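2-hydroxyethylphosphonate dioxygenase (Streptomyces viridochromogenes, PDB 4YAR) catalyses the iron-dependent oxidative cleavage of 2-hydroxyethylphosphonate to hydroxymethylphosphonate and formate in the biosynthesis of the antibiotic bialaphos. Local coordinates at residues Leu130-Thr135 / Ala329-Leu334. The protein carries 1 engineered substitution. Numbering follows the deposited sequence.
Sequences LEPAIT and AHLPDL. With NA (sodium ion), chain L; CD (cadmium ion), chain E.
Leu331 O accepts a 3.3 Å hydrogen bond from Leu334 N, closing a type I beta turn whose two end residues carry the contact with residues 130-135. The turn presents both leucine side chains to the same neighbour, and the interface itself is apolar. Leu331 works through both branches of its isobutyl group, which crosses the ring of Pro132 at a slant: CD1 comes to 3.6 Å from Pro132 CB, while CD2 lies 3.8 Å from Pro132 CG. Leu334 reaches further along the strand. With its CG anti to the backbone N (chi1 179°), the branch point stands 3.7 Å from Ile134 CG1, which lies beside its own backbone N (chi1 -73°), and equally near Ile134 CD1; the two side chains run antiparallel alongside one another. Leu334 CD2 then rests 3.9 Å from Ala133 C and also nears Pro132 CB, so this one leucine spans three consecutive residues.

Glu131 and His330, whose side chains take no part in this packing, each bind a metal. Both carboxylate oxygens of Glu131 hold a cadmium ion, OE1 at 2.4 Å, and His330 ND1 binds sodium, a site that also includes Gln296. Ala133 CB points away from the turn, and its side chain lies about 4 Å from that of Ser196, a substrate-binding residue, and about 5 Å from both the engineered His176 side chain and another bound cadmium ion.

The contact thus joins the two cupin barrels of this bicupin enzyme, packing the start of strand 133-140 in one against the turn that leads into strand 335-343 of the other. Strands 192-198 and 173-176 flank strand 133-140, and from them Tyr197 touches Leu334 while Val175 touches both Ile134 and Leu331.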
loop_
_atom_site.group_PDB
_atom_site.type_symbol
_atom_site.label_atom_id
_atom_site.label_comp_id
_atom_site.label_asym_id
_atom_site.label_seq_id
_atom_site.Cartn_x
_atom_site.Cartn_y
_atom_site.Cartn_z
ATOM N N LEU A 130 11.538 5.451 -0.660
ATOM C CA LEU A 130 10.839 5.173 0.581
ATOM C C LEU A 130 9.966 3.937 0.465
ATOM O O LEU A 130 9.931 3.104 1.374
ATOM C CB LEU A 130 9.937 6.320 0.918
ATOM C CG LEU A 130 9.065 6.217 2.182
ATOM C CD1 LEU A 130 9.930 5.933 3.400
ATOM C CD2 LEU A 130 8.254 7.489 2.285
ATOM N N GLU A 131 9.273 3.833 -0.657
ATOM C CA GLU A 131 8.335 2.737 -0.846
ATOM C C GLU A 131 8.976 1.353 -0.813
ATOM O O GLU A 131 10.011 1.071 -1.489
ATOM C CB GLU A 131 7.535 2.936 -2.114
ATOM C CG GLU A 131 6.609 4.120 -2.051
ATOM C CD GLU A 131 7.298 5.482 -2.156
ATOM O OE1 GLU A 131 8.455 5.554 -2.622
ATOM O OE2 GLU A 131 6.646 6.440 -1.721
ATOM N N PRO A 132 8.291 0.433 -0.106
ATOM C CA PRO A 132 8.685 -0.973 -0.175
ATOM C C PRO A 132 8.137 -1.539 -1.503
ATOM O O PRO A 132 7.241 -0.932 -2.092
ATOM C CB PRO A 132 7.953 -1.563 1.028
ATOM C CG PRO A 132 6.746 -0.735 1.199
ATOM C CD PRO A 132 7.011 0.619 0.601
ATOM N N ALA A 133 8.704 -2.612 -2.014
ATOM C CA ALA A 133 8.184 -3.210 -3.257
ATOM C C ALA A 133 8.255 -4.733 -3.234
ATOM O O ALA A 133 9.156 -5.307 -2.637
ATOM C CB ALA A 133 8.940 -2.687 -4.448
ATOM N N ILE A 134 7.322 -5.385 -3.945
ATOM C CA ILE A 134 7.479 -6.794 -4.293
ATOM C C ILE A 134 8.110 -6.761 -5.698
ATOM O O ILE A 134 7.680 -5.997 -6.562
ATOM C CB ILE A 134 6.122 -7.604 -4.290
ATOM C CG1 ILE A 134 5.568 -7.878 -2.863
ATOM C CG2 ILE A 134 6.247 -8.947 -5.003
ATOM C CD1 ILE A 134 4.116 -8.371 -2.805
ATOM N N THR A 135 9.126 -7.595 -5.909
ATOM C CA THR A 135 9.801 -7.758 -7.169
ATOM C C THR A 135 9.781 -9.223 -7.525
ATOM O O THR A 135 10.042 -10.122 -6.694
ATOM C CB THR A 135 11.274 -7.281 -7.152
ATOM O OG1 THR A 135 11.323 -5.917 -6.676
ATOM C CG2 THR A 135 11.869 -7.380 -8.550
ATOM N N ALA A 329 5.321 -9.787 7.040
ATOM C CA ALA A 329 4.358 -9.377 8.101
ATOM C C ALA A 329 4.506 -7.948 8.598
ATOM O O ALA A 329 3.531 -7.382 9.084
ATOM C CB ALA A 329 4.422 -10.349 9.280
ATOM N N HIS A 330 5.658 -7.317 8.361
ATOM C CA HIS A 330 5.810 -5.875 8.635
ATOM C C HIS A 330 5.226 -5.014 7.587
ATOM O O HIS A 330 5.239 -3.798 7.791
ATOM C CB HIS A 330 7.295 -5.494 8.733
ATOM C CG HIS A 330 8.054 -6.330 9.696
ATOM N ND1 HIS A 330 8.481 -7.607 9.349
ATOM C CD2 HIS A 330 8.517 -6.103 10.951
ATOM C CE1 HIS A 330 9.074 -8.165 10.367
ATOM N NE2 HIS A 330 9.170 -7.256 11.342
ATOM N N LEU A 331 4.719 -5.613 6.480
ATOM C CA LEU A 331 4.174 -4.831 5.392
ATOM C C LEU A 331 2.849 -5.511 5.031
ATOM O O LEU A 331 2.691 -6.045 3.906
ATOM C CB LEU A 331 5.124 -4.784 4.171
ATOM C CG LEU A 331 6.407 -3.976 4.415
ATOM C CD1 LEU A 331 7.476 -4.257 3.368
ATOM C CD2 LEU A 331 6.092 -2.494 4.547
ATOM N N PRO A 332 1.856 -5.440 5.943
ATOM C CA PRO A 332 0.575 -6.114 5.699
ATOM C C PRO A 332 -0.245 -5.647 4.524
ATOM O O PRO A 332 -1.157 -6.378 4.092
ATOM C CB PRO A 332 -0.218 -5.848 6.970
ATOM C CG PRO A 332 0.785 -5.409 7.976
ATOM C CD PRO A 332 1.873 -4.755 7.230
ATOM N N ASP A 333 -0.028 -4.445 4.042
ATOM C CA ASP A 333 -0.838 -3.914 2.936
ATOM C C ASP A 333 -0.256 -4.205 1.518
ATOM O O ASP A 333 -0.860 -3.777 0.543
ATOM C CB ASP A 333 -0.969 -2.433 3.059
ATOM C CG ASP A 333 -1.690 -1.979 4.370
ATOM O OD1 ASP A 333 -2.417 -2.746 4.979
ATOM O OD2 ASP A 333 -1.487 -0.819 4.769
ATOM N N LEU A 334 0.880 -4.902 1.449
ATOM C CA LEU A 334 1.567 -5.311 0.198
ATOM C C LEU A 334 1.394 -6.811 -0.074
ATOM O O LEU A 334 1.791 -7.665 0.730
ATOM C CB LEU A 334 3.038 -4.922 0.324
ATOM C CG LEU A 334 4.009 -5.241 -0.818
ATOM C CD1 LEU A 334 3.484 -4.616 -2.100
ATOM C CD2 LEU A 334 5.416 -4.704 -0.507
HETATM NA NA NA L . 10.538 -7.838 8.155
HETATM CD CD CD E . 8.308 7.904 -2.790
HETATM O O HOH W 1 9.744 -6.049 6.398
HETATM O O HOH W 2 11.572 -9.242 9.133
HETATM O O HOH W 3 9.569 -7.122 7.370
HETATM O O HOH W 4 8.350 -9.202 7.799
#